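Local coordinates for protein alanine racemase 1 (Caldanaerobacter subterraneus subsp. tengcongensis MB4, PDB 4Y2W) that belongs to the alanine racemase family, its chain joining a TIM-barrel domain to a largely beta C-terminal domain in an assembly of two subunits, at residues 178-183 against 213-218; 27-32 against 221-226; 246-251 against 364-369; 350-353 against 358-361. The protein carries 1 engineered substitution. One frame throughout, in Å; residues are numbered along the deposited sequence.

How the contacts relate
The four contacts divide evenly between two domains. Contacts 1 and 2 belong to the TIM barrel, adjoin along the chain and are only partly buried: each pairs two buried residues with a more exposed margin, a lysine and tyrosine in contact 1, backbone carbonyls in contact 2. Contacts 3 and 4 lie in the C-terminal half, are buried, share helix 359-365 and have residues that touch the second subunit. Chemistry follows place. Contact 3 is wholly apolar, and contact 4 sets a methyl group on a peptide plane beside a ligand pocket. Contact 1 adds a long lysine-ring approach, while contact 2 ends at a bound phosphate.

Contact 1. Residues 178-183 against 213-218; sequences DYCKEQ and LNLNYS
Cys180 meets Leu215 where helix 177-195 passes the turn that follows helix 209-214. Its CB is the atom most involved, lying 3.4 Å from Leu215 CD2 and, on another flank, 3.9 Å from Tyr217 OH. One bond further, SG swings back beside the backbone N (chi1 -72°) and stays against the same leucine methyl, with SG 3.8 Å from Leu215 CD2. The whole cysteine side chain thus leans on one branch of the leucine.

Tyr217 forms the outer half of the contact. Its hydroxyl ends against the helix backbone, with OH 3.4 Å from Lys181 N, but the angle is too poor for a hydrogen bond and the approach is simple packing. The two faces of the phenol ring have different neighbours. Leu215 CB lies above one of them, displaced toward the rim. Over the opposite face the lysine chain, bent at chi2 and again at chi4, carries Lys181 NZ to 5.5 Å from the ring centroid, nearly on the normal; at that length the cation-pi attraction is weak at most, and the ammonium has its stronger partner in Asp185. Phe184 meets the tyrosine edge-to-face.

The turn bearing both side chains is tied at Leu215 O, which accepts from Ser218 N and, in the carbonyl plane on a lone pair, from Ser218 OG at 2.6 Å. Helix 177-195 follows strand 160-166 and helix 209-214 follows strand 203-208, so the contact joins successive beta-alpha connections in the outer helical layer of a TIM barrel.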
loop_
_atom_site.group_PDB
_atom_site.type_symbol
_atom_site.label_atom_id
_atom_site.label_comp_id
_atom_site.label_asym_id
_atom_site.label_seq_id
_atom_site.Cartn_x
_atom_site.Cartn_y
_atom_site.Cartn_z
ATOM N N ASP A 178 20.306 14.064 25.746
ATOM C CA ASP A 178 21.639 13.560 26.084
ATOM C C ASP A 178 22.216 12.661 24.994
ATOM O O ASP A 178 23.408 12.740 24.691
ATOM C CB ASP A 178 21.612 12.796 27.413
ATOM C CG ASP A 178 21.459 13.712 28.615
ATOM O OD1 ASP A 178 21.094 14.897 28.444
ATOM O OD2 ASP A 178 21.711 13.238 29.740
ATOM N N TYR A 179 21.374 11.812 24.408
ATOM C CA TYR A 179 21.817 10.916 23.341
ATOM C C TYR A 179 22.026 11.671 22.028
ATOM O O TYR A 179 22.988 11.410 21.310
ATOM C CB TYR A 179 20.833 9.763 23.143
ATOM C CG TYR A 179 21.462 8.549 22.497
ATOM C CD1 TYR A 179 22.429 7.811 23.170
ATOM C CD2 TYR A 179 21.092 8.136 21.220
ATOM C CE1 TYR A 179 23.014 6.699 22.594
ATOM C CE2 TYR A 179 21.672 7.022 20.635
ATOM C CZ TYR A 179 22.632 6.306 21.328
ATOM O OH TYR A 179 23.220 5.197 20.767
ATOM N N CYS A 180 21.135 12.609 21.718
ATOM C CA CYS A 180 21.311 13.473 20.550
ATOM C C CYS A 180 22.613 14.275 20.647
ATOM O O CYS A 180 23.377 14.347 19.685
ATOM C CB CYS A 180 20.121 14.423 20.387
ATOM S SG CYS A 180 18.591 13.640 19.818
ATOM N N LYS A 181 22.861 14.871 21.811
ATOM C CA LYS A 181 24.114 15.590 22.059
ATOM C C LYS A 181 25.296 14.629 21.914
ATOM O O LYS A 181 26.311 14.976 21.310
ATOM C CB LYS A 181 24.112 16.236 23.457
ATOM C CG LYS A 181 24.911 17.530 23.578
ATOM C CD LYS A 181 26.382 17.295 23.890
ATOM C CE LYS A 181 27.167 18.601 23.905
ATOM N NZ LYS A 181 27.241 19.251 22.562
ATOM N N GLU A 182 25.146 13.421 22.453
ATOM C CA GLU A 182 26.186 12.396 22.375
ATOM C C GLU A 182 26.483 11.985 20.937
ATOM O O GLU A 182 27.646 11.862 20.556
ATOM C CB GLU A 182 25.783 11.166 23.194
ATOM C CG GLU A 182 26.774 10.011 23.134
ATOM C CD GLU A 182 26.377 8.846 24.021
ATOM O OE1 GLU A 182 25.263 8.869 24.588
ATOM O OE2 GLU A 182 27.183 7.901 24.148
ATOM N N GLN A 183 25.431 11.761 20.151
ATOM C CA GLN A 183 25.578 11.367 18.747
ATOM C C GLN A 183 26.207 12.485 17.927
ATOM O O GLN A 183 27.034 12.234 17.048
ATOM C CB GLN A 183 24.224 10.991 18.134
ATOM C CG GLN A 183 23.610 9.706 18.664
ATOM C CD GLN A 183 22.397 9.270 17.863
ATOM O OE1 GLN A 183 21.258 9.403 18.315
ATOM N NE2 GLN A 183 22.634 8.754 16.660
ATOM N N LEU A 213 13.579 21.063 14.734
ATOM C CA LEU A 213 12.747 21.876 15.618
ATOM C C LEU A 213 13.460 22.179 16.935
ATOM O O LEU A 213 13.511 23.330 17.377
ATOM C CB LEU A 213 11.422 21.163 15.901
ATOM C CG LEU A 213 10.503 20.941 14.693
ATOM C CD1 LEU A 213 9.408 19.943 15.032
ATOM C CD2 LEU A 213 9.901 22.254 14.210
ATOM N N ASN A 214 14.020 21.135 17.540
ATOM C CA ASN A 214 14.591 21.214 18.880
ATOM C C ASN A 214 16.049 21.663 18.881
ATOM O O ASN A 214 16.403 22.675 19.488
ATOM C CB ASN A 214 14.499 19.844 19.561
ATOM C CG ASN A 214 13.076 19.326 19.666
ATOM O OD1 ASN A 214 12.114 20.040 19.383
ATOM N ND2 ASN A 214 12.939 18.065 20.073
ATOM N N LEU A 215 16.885 20.897 18.190
ATOM C CA LEU A 215 18.339 21.018 18.290
ATOM C C LEU A 215 18.907 21.987 17.255
ATOM O O LEU A 215 19.249 21.586 16.143
ATOM C CB LEU A 215 18.979 19.634 18.114
ATOM C CG LEU A 215 18.862 18.595 19.244
ATOM C CD1 LEU A 215 17.583 18.689 20.059
ATOM C CD2 LEU A 215 18.990 17.192 18.671
ATOM N N ASN A 216 19.032 23.257 17.631
ATOM C CA ASN A 216 19.532 24.289 16.712
ATOM C C ASN A 216 20.981 24.036 16.263
ATOM O O ASN A 216 21.390 24.477 15.188
ATOM C CB ASN A 216 19.419 25.684 17.346
ATOM C CG ASN A 216 18.631 26.659 16.490
ATOM O OD1 ASN A 216 19.149 27.693 16.060
ATOM N ND2 ASN A 216 17.365 26.337 16.242
ATOM N N TYR A 217 21.751 23.335 17.097
ATOM C CA TYR A 217 23.141 22.991 16.777
ATOM C C TYR A 217 23.271 21.955 15.661
ATOM O O TYR A 217 24.239 21.984 14.899
ATOM C CB TYR A 217 23.893 22.506 18.028
ATOM C CG TYR A 217 23.343 21.260 18.700
ATOM C CD1 TYR A 217 23.652 19.987 18.224
ATOM C CD2 TYR A 217 22.545 21.355 19.837
ATOM C CE1 TYR A 217 23.160 18.850 18.845
ATOM C CE2 TYR A 217 22.052 20.223 20.466
ATOM C CZ TYR A 217 22.363 18.975 19.969
ATOM O OH TYR A 217 21.876 17.851 20.595
ATOM N N SER A 218 22.295 21.053 15.564
ATOM C CA SER A 218 22.332 19.955 14.586
ATOM C C SER A 218 22.169 20.392 13.124
ATOM O O SER A 218 22.440 19.604 12.215
ATOM C CB SER A 218 21.261 18.909 14.921
ATOM O OG SER A 218 19.960 19.467 14.872
#

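Contact 2. Residues 27-32 against 221-226; sequences KIVGKN and DMVRPG. With PO4 (phosphate ion), chain C.
In Val29 a chi1 of -52° places CG1 beside the backbone N and opposite the carbonyl carbon, while in Val223 a chi1 of 130°, doubtful in its exact value at this resolution, sets the two methyls side by side toward Val29. One methyl therefore faces two: Val29 CG1 stands 4.4 Å from Val223 CG1 and equally far from Val223 CG2, a loose apolar touch between buried residues.

The setting is the closing seam of a TIM barrel. Strand 222-224, the eighth, lies next to the first, 34-38, and residues 29-32 form the loop that brings the chain from helix 15-28 into that first strand. Val29 is where the chain leaves helical geometry. From there to Asn32 it runs roughly against the direction of residues 221-223, the two paths being 144° apart. At the far end the segments approach through backbone alone, Asn32 O lying 4.4 Å from Asp221 O. Backbone hydrogen bonds join Asp221 and Val223 to Lys34 and hold the seam just beyond, and the carboxylate of Asp221 is engaged by Lys204 in a salt bridge.

Beyond the valines, segment 221-226 leads to a phosphate ion, probably acquired from the crystallisation liquor. Its position after the last barrel strand is consistent with the phosphate-binding end found in many TIM barrels. The grip from this segment is slight: Arg224 O comes within 3.5 Å of phosphate O3 as mere proximity, and Gly226 N gives phosphate O1 a weak hydrogen bond of 3.3 Å.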
loop_
_atom_site.group_PDB
_atom_site.type_symbol
_atom_site.label_atom_id
_atom_site.label_comp_id
_atom_site.label_asym_id
_atom_site.label_seq_id
_atom_site.Cartn_x
_atom_site.Cartn_y
_atom_site.Cartn_z
ATOM N N LYS A 27 12.527 29.432 7.631
ATOM C CA LYS A 27 12.483 30.415 8.714
ATOM C C LYS A 27 13.232 29.930 9.956
ATOM O O LYS A 27 13.873 30.725 10.638
ATOM C CB LYS A 27 11.034 30.747 9.084
ATOM C CG LYS A 27 10.255 31.451 7.984
ATOM C CD LYS A 27 8.780 31.575 8.341
ATOM C CE LYS A 27 8.014 32.371 7.294
ATOM N NZ LYS A 27 6.576 32.530 7.644
ATOM N N ILE A 28 13.151 28.628 10.233
ATOM C CA ILE A 28 13.786 28.025 11.412
ATOM C C ILE A 28 15.307 27.947 11.269
ATOM O O ILE A 28 16.036 28.224 12.224
ATOM C CB ILE A 28 13.241 26.597 11.688
ATOM C CG1 ILE A 28 11.720 26.620 11.904
ATOM C CG2 ILE A 28 13.940 25.963 12.889
ATOM C CD1 ILE A 28 11.247 27.612 12.945
ATOM N N VAL A 29 15.776 27.556 10.086
ATOM C CA VAL A 29 17.214 27.426 9.823
ATOM C C VAL A 29 17.807 28.739 9.324
ATOM O O VAL A 29 17.079 29.666 8.965
ATOM C CB VAL A 29 17.523 26.306 8.797
ATOM C CG1 VAL A 29 16.853 25.002 9.209
ATOM C CG2 VAL A 29 17.105 26.705 7.384
ATOM N N GLY A 30 19.135 28.805 9.296
ATOM C CA GLY A 30 19.842 29.988 8.808
ATOM C C GLY A 30 19.617 30.222 7.326
ATOM O O GLY A 30 19.007 29.400 6.640
ATOM N N LYS A 31 20.113 31.350 6.829
ATOM C CA LYS A 31 19.951 31.700 5.420
ATOM C C LYS A 31 20.955 30.945 4.540
ATOM O O LYS A 31 20.725 30.768 3.341
ATOM C CB LYS A 31 20.087 33.213 5.224
ATOM C CG LYS A 31 19.355 33.743 4.000
ATOM C CD LYS A 31 19.027 35.223 4.132
ATOM C CE LYS A 31 18.109 35.691 3.015
ATOM N NZ LYS A 31 18.760 35.610 1.677
ATOM N N ASN A 32 22.056 30.497 5.146
ATOM C CA ASN A 32 23.086 29.728 4.445
ATOM C C ASN A 32 22.993 28.219 4.686
ATOM O O ASN A 32 23.869 27.469 4.260
ATOM C CB ASN A 32 24.474 30.226 4.861
ATOM C CG ASN A 32 24.723 31.668 4.454
ATOM O OD1 ASN A 32 24.458 32.054 3.314
ATOM N ND2 ASN A 32 25.240 32.471 5.380
ATOM N N ASP A 221 25.440 22.060 7.761
ATOM C CA ASP A 221 25.427 22.626 6.410
ATOM C C ASP A 221 24.122 22.337 5.671
ATOM O O ASP A 221 23.733 23.093 4.782
ATOM C CB ASP A 221 26.597 22.077 5.590
ATOM C CG ASP A 221 27.939 22.287 6.265
ATOM O OD1 ASP A 221 28.252 23.434 6.643
ATOM O OD2 ASP A 221 28.679 21.293 6.423
ATOM N N MET A 222 23.462 21.235 6.023
ATOM C CA MET A 222 22.203 20.853 5.386
ATOM C C MET A 222 21.258 20.174 6.378
ATOM O O MET A 222 21.686 19.602 7.379
ATOM C CB MET A 222 22.472 19.941 4.184
ATOM C CG MET A 222 21.279 19.737 3.263
ATOM S SD MET A 222 21.733 19.039 1.665
ATOM C CE MET A 222 22.494 17.497 2.166
ATOM N N VAL A 223 19.968 20.250 6.075
ATOM C CA VAL A 223 18.912 19.758 6.950
ATOM C C VAL A 223 17.936 18.878 6.142
ATOM O O VAL A 223 17.736 19.109 4.948
ATOM C CB VAL A 223 18.255 20.970 7.660
ATOM C CG1 VAL A 223 16.741 20.972 7.560
ATOM C CG2 VAL A 223 18.719 21.047 9.108
ATOM N N ARG A 224 17.350 17.867 6.789
ATOM C CA ARG A 224 16.574 16.819 6.094
ATOM C C ARG A 224 15.099 16.711 6.536
ATOM O O ARG A 224 14.707 15.727 7.176
ATOM C CB ARG A 224 17.251 15.455 6.287
ATOM C CG ARG A 224 18.667 15.339 5.733
ATOM C CD ARG A 224 19.114 13.882 5.693
ATOM N NE ARG A 224 18.947 13.223 6.991
ATOM C CZ ARG A 224 19.921 12.929 7.854
ATOM N NH1 ARG A 224 21.197 13.206 7.599
ATOM N NH2 ARG A 224 19.612 12.335 8.999
ATOM N N PRO A 225 14.270 17.706 6.180
ATOM C CA PRO A 225 12.848 17.614 6.513
ATOM C C PRO A 225 12.113 16.619 5.619
ATOM O O PRO A 225 12.316 16.616 4.403
ATOM C CB PRO A 225 12.337 19.033 6.257
ATOM C CG PRO A 225 13.246 19.572 5.210
ATOM C CD PRO A 225 14.593 18.975 5.504
ATOM N N GLY A 226 11.268 15.791 6.226
ATOM C CA GLY A 226 10.466 14.813 5.494
ATOM C C GLY A 226 8.996 14.956 5.821
ATOM O O GLY A 226 8.307 15.791 5.235
HETATM P P PO4 C . 11.743 12.769 8.926
HETATM O O1 PO4 C . 11.211 14.171 9.120
HETATM O O2 PO4 C . 12.125 12.165 10.260
HETATM O O3 PO4 C . 12.962 12.817 8.033
HETATM O O4 PO4 C . 10.672 11.912 8.287
#

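Contact 3. Residues 246-251 against 364-369; sequences ETLRFT and SRISRR
Ile366 meets Leu248 with the end of its longer branch and Phe250 with the middle of it. In the isoleucine CG1 lies beside the backbone N (chi1 -61°) and the branch then runs out extended, so that CD1 leads. Leu248 and Phe250 both carry CG opposite their backbone N, chi1 being -170° in the phenylalanine, and both reach toward the isoleucine. The leucine and isoleucine come tip to tip, Leu248 CD1 being 4.1 Å from Ile366 CD1. Phenylalanine and isoleucine meet differently: the side chains slide past one another in opposite directions, and Ile366 CG1 settles over one face of the ring, 4.1 Å from Phe250 CE2.

Being two residues apart on strand 248-260, Leu248 and Phe250 present the same side of the mixed beta sheet of the C-terminal domain to the chain leaving helix 359-365. Val11 of the adjacent strand 10-14 touches all three side chains.

Just past the isoleucine the chain makes an ST turn, Ser367 OG accepting from Arg369 N at 3.2 Å. The arginine guanidinium continues to Asp289 and Asp317, and to Glu70 of the second subunit.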
loop_
_atom_site.group_PDB
_atom_site.type_symbol
_atom_site.label_atom_id
_atom_site.label_comp_id
_atom_site.label_asym_id
_atom_site.label_seq_id
_atom_site.Cartn_x
_atom_site.Cartn_y
_atom_site.Cartn_z
ATOM N N GLU A 246 -2.526 21.919 6.041
ATOM C CA GLU A 246 -2.948 20.578 5.661
ATOM C C GLU A 246 -2.584 20.320 4.206
ATOM O O GLU A 246 -2.977 21.088 3.323
ATOM C CB GLU A 246 -4.456 20.433 5.865
ATOM C CG GLU A 246 -4.954 19.000 5.896
ATOM C CD GLU A 246 -6.440 18.930 6.178
ATOM O OE1 GLU A 246 -6.802 18.587 7.318
ATOM O OE2 GLU A 246 -7.243 19.245 5.271
ATOM N N THR A 247 -1.832 19.246 3.966
ATOM C CA THR A 247 -1.300 18.941 2.636
ATOM C C THR A 247 -2.062 17.838 1.904
ATOM O O THR A 247 -2.067 17.806 0.672
ATOM C CB THR A 247 0.181 18.528 2.709
ATOM O OG1 THR A 247 0.338 17.467 3.655
ATOM C CG2 THR A 247 1.042 19.702 3.127
ATOM N N LEU A 248 -2.692 16.935 2.655
ATOM C CA LEU A 248 -3.421 15.812 2.069
ATOM C C LEU A 248 -4.816 15.663 2.653
ATOM O O LEU A 248 -4.991 15.716 3.870
ATOM C CB LEU A 248 -2.649 14.516 2.298
ATOM C CG LEU A 248 -3.296 13.233 1.765
ATOM C CD1 LEU A 248 -2.220 12.272 1.282
ATOM C CD2 LEU A 248 -4.203 12.565 2.794
ATOM N N ARG A 249 -5.801 15.454 1.780
ATOM C CA ARG A 249 -7.143 15.058 2.209
ATOM C C ARG A 249 -7.529 13.721 1.571
ATOM O O ARG A 249 -7.692 13.628 0.353
ATOM C CB ARG A 249 -8.174 16.128 1.856
ATOM C CG ARG A 249 -7.985 17.449 2.584
ATOM C CD ARG A 249 -9.323 18.133 2.823
ATOM N NE ARG A 249 -10.118 18.205 1.598
ATOM C CZ ARG A 249 -11.451 18.239 1.541
ATOM N NH1 ARG A 249 -12.197 18.205 2.642
ATOM N NH2 ARG A 249 -12.048 18.300 0.357
ATOM N N PHE A 250 -7.665 12.691 2.402
ATOM C CA PHE A 250 -8.055 11.359 1.952
ATOM C C PHE A 250 -9.574 11.291 2.011
ATOM O O PHE A 250 -10.148 11.289 3.095
ATOM C CB PHE A 250 -7.408 10.303 2.858
ATOM C CG PHE A 250 -7.526 8.882 2.367
ATOM C CD1 PHE A 250 -7.974 8.573 1.083
ATOM C CD2 PHE A 250 -7.138 7.839 3.200
ATOM C CE1 PHE A 250 -8.060 7.259 0.659
ATOM C CE2 PHE A 250 -7.221 6.525 2.779
ATOM C CZ PHE A 250 -7.682 6.233 1.506
ATOM N N THR A 251 -10.218 11.256 0.845
ATOM C CA THR A 251 -11.672 11.391 0.759
ATOM C C THR A 251 -12.334 10.296 -0.080
ATOM O O THR A 251 -11.680 9.627 -0.884
ATOM C CB THR A 251 -12.056 12.760 0.167
ATOM O OG1 THR A 251 -11.836 12.761 -1.249
ATOM C CG2 THR A 251 -11.234 13.878 0.812
ATOM N N SER A 364 1.850 6.093 4.072
ATOM C CA SER A 364 2.409 5.040 3.220
ATOM C C SER A 364 1.431 3.888 2.957
ATOM O O SER A 364 1.636 3.085 2.049
ATOM C CB SER A 364 3.701 4.492 3.835
ATOM O OG SER A 364 3.445 3.688 4.979
ATOM N N ARG A 365 0.376 3.810 3.758
ATOM C CA ARG A 365 -0.639 2.777 3.621
ATOM C C ARG A 365 -1.592 3.064 2.453
ATOM O O ARG A 365 -2.251 2.154 1.953
ATOM C CB ARG A 365 -1.441 2.677 4.922
ATOM C CG ARG A 365 -1.540 1.281 5.512
ATOM C CD ARG A 365 -0.185 0.762 5.974
ATOM N NE ARG A 365 -0.287 0.014 7.223
ATOM C CZ ARG A 365 0.726 -0.625 7.810
ATOM N NH1 ARG A 365 1.946 -0.638 7.262
ATOM N NH2 ARG A 365 0.512 -1.262 8.955
ATOM N N ILE A 366 -1.659 4.323 2.020
ATOM C CA ILE A 366 -2.581 4.727 0.954
ATOM C C ILE A 366 -2.134 4.122 -0.379
ATOM O O ILE A 366 -1.138 4.545 -0.962
ATOM C CB ILE A 366 -2.680 6.261 0.835
ATOM C CG1 ILE A 366 -3.213 6.863 2.137
ATOM C CG2 ILE A 366 -3.596 6.643 -0.321
ATOM C CD1 ILE A 366 -2.988 8.355 2.262
ATOM N N SER A 367 -2.899 3.151 -0.863
ATOM C CA SER A 367 -2.411 2.220 -1.877
ATOM C C SER A 367 -2.431 2.769 -3.292
ATOM O O SER A 367 -2.942 3.860 -3.560
ATOM C CB SER A 367 -3.219 0.918 -1.840
ATOM O OG SER A 367 -4.403 1.026 -2.611
ATOM N N ARG A 368 -1.864 1.962 -4.186
ATOM C CA ARG A 368 -1.820 2.219 -5.621
ATOM C C ARG A 368 -3.199 2.528 -6.209
ATOM O O ARG A 368 -3.318 3.337 -7.134
ATOM C CB ARG A 368 -1.196 0.999 -6.321
ATOM C CG ARG A 368 -1.136 1.066 -7.840
ATOM C CD ARG A 368 -0.238 -0.026 -8.406
ATOM N NE ARG A 368 -0.483 -0.252 -9.832
ATOM C CZ ARG A 368 -1.474 -0.993 -10.330
ATOM N NH1 ARG A 368 -2.354 -1.597 -9.532
ATOM N NH2 ARG A 368 -1.594 -1.126 -11.643
ATOM N N ARG A 369 -4.235 1.896 -5.665
ATOM C CA ARG A 369 -5.596 2.052 -6.186
ATOM C C ARG A 369 -6.189 3.447 -5.961
ATOM O O ARG A 369 -7.145 3.823 -6.639
ATOM C CB ARG A 369 -6.520 0.991 -5.580
ATOM C CG ARG A 369 -7.717 0.652 -6.450
ATOM C CD ARG A 369 -8.363 -0.661 -6.040
ATOM N NE ARG A 369 -8.902 -0.628 -4.683
ATOM C CZ ARG A 369 -9.532 -1.646 -4.100
ATOM N NH1 ARG A 369 -9.715 -2.792 -4.748
ATOM N NH2 ARG A 369 -9.984 -1.521 -2.860
#

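Contact 4. Residues 350-353 against 358-361; sequences SMAD and IPQE
The peptide plane between Ile358 and Pro359 is the flat group on which this contact rests, and the methyl of Ala352 sits over one of its faces. Ala352 CB is 3.5 Å from Ile358 C and equally 3.5 Å from Pro359 N, almost directly above the bond joining them, so it touches the amide through its face. Along one edge of the trans peptide the carbonyl oxygen points into helix 359-365, where Ile358 O accepts a weak bond from Glu361 N at 3.0 Å. At another edge the proline ring begins, and its Pro359 CD lies 3.9 Å from Ala352 CB.

Two short successive helices, 348-354 and 359-365, are brought together here across a brief link in the C-terminal domain. Ile358 occupies the N-cap position of the second, and Pro359 follows it in the first turn, where backbone N-H groups have no helical acceptor and proline, lacking one, fits. A small side chain on the first helix lets the backbones come close, the CA atoms of Ala352 and Ile358 being 4.9 Å apart. Val362, one turn further along, touches both Ala352 and Met351.

Gln360 belongs to an alanine pocket with Lys40, Tyr44, Arg138 and His168. While Ala352 points at the peptide, the Ile358 side chain turns the other way; it packs on Arg293 of the second subunit and lies about 5 Å from a bound alanine.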
loop_
_atom_site.group_PDB
_atom_site.type_symbol
_atom_site.label_atom_id
_atom_site.label_comp_id
_atom_site.label_asym_id
_atom_site.label_seq_id
_atom_site.Cartn_x
_atom_site.Cartn_y
_atom_site.Cartn_z
ATOM N N SER A 350 -4.283 11.829 14.444
ATOM C CA SER A 350 -5.370 11.151 15.156
ATOM C C SER A 350 -5.519 9.703 14.691
ATOM O O SER A 350 -5.712 8.803 15.510
ATOM C CB SER A 350 -6.695 11.886 14.952
ATOM O OG SER A 350 -6.640 13.195 15.476
ATOM N N MET A 351 -5.430 9.489 13.378
ATOM C CA MET A 351 -5.513 8.148 12.809
ATOM C C MET A 351 -4.329 7.286 13.248
ATOM O O MET A 351 -4.506 6.130 13.628
ATOM C CB MET A 351 -5.585 8.213 11.283
ATOM C CG MET A 351 -5.634 6.847 10.612
ATOM S SD MET A 351 -6.449 6.851 9.003
ATOM C CE MET A 351 -8.163 6.960 9.510
ATOM N N ALA A 352 -3.129 7.861 13.201
ATOM C CA ALA A 352 -1.909 7.169 13.623
ATOM C C ALA A 352 -1.969 6.727 15.087
ATOM O O ALA A 352 -1.517 5.634 15.433
ATOM C CB ALA A 352 -0.698 8.059 13.396
ATOM N N ASP A 353 -2.528 7.583 15.940
ATOM C CA ASP A 353 -2.687 7.268 17.359
ATOM C C ASP A 353 -3.631 6.088 17.553
ATOM O O ASP A 353 -3.294 5.130 18.246
ATOM C CB ASP A 353 -3.218 8.479 18.130
ATOM C CG ASP A 353 -2.260 9.654 18.115
ATOM O OD1 ASP A 353 -1.086 9.475 17.727
ATOM O OD2 ASP A 353 -2.682 10.768 18.491
ATOM N N ILE A 358 2.625 5.897 13.728
ATOM C CA ILE A 358 3.008 7.288 13.489
ATOM C C ILE A 358 2.533 7.721 12.103
ATOM O O ILE A 358 2.344 6.873 11.231
ATOM C CB ILE A 358 4.535 7.491 13.622
ATOM C CG1 ILE A 358 5.307 6.418 12.839
ATOM C CG2 ILE A 358 4.938 7.463 15.088
ATOM C CD1 ILE A 358 6.800 6.656 12.777
ATOM N N PRO A 359 2.343 9.043 11.895
ATOM C CA PRO A 359 1.815 9.581 10.635
ATOM C C PRO A 359 2.472 9.052 9.363
ATOM O O PRO A 359 1.809 8.955 8.331
ATOM C CB PRO A 359 2.076 11.081 10.766
ATOM C CG PRO A 359 2.003 11.338 12.228
ATOM C CD PRO A 359 2.565 10.113 12.887
ATOM N N GLN A 360 3.757 8.717 9.427
ATOM C CA GLN A 360 4.470 8.241 8.247
ATOM C C GLN A 360 3.886 6.935 7.705
ATOM O O GLN A 360 3.707 6.804 6.496
ATOM C CB GLN A 360 5.964 8.085 8.534
ATOM C CG GLN A 360 6.696 9.405 8.753
ATOM C CD GLN A 360 6.940 9.734 10.218
ATOM O OE1 GLN A 360 6.094 9.492 11.075
ATOM N NE2 GLN A 360 8.107 10.292 10.507
ATOM N N GLU A 361 3.581 5.983 8.589
ATOM C CA GLU A 361 3.033 4.692 8.153
ATOM C C GLU A 361 1.607 4.806 7.603
ATOM O O GLU A 361 1.233 4.067 6.688
ATOM C CB GLU A 361 3.071 3.655 9.278
ATOM C CG GLU A 361 2.722 2.246 8.808
ATOM C CD GLU A 361 2.846 1.195 9.897
ATOM O OE1 GLU A 361 2.465 1.464 11.058
ATOM O OE2 GLU A 361 3.312 0.083 9.584
#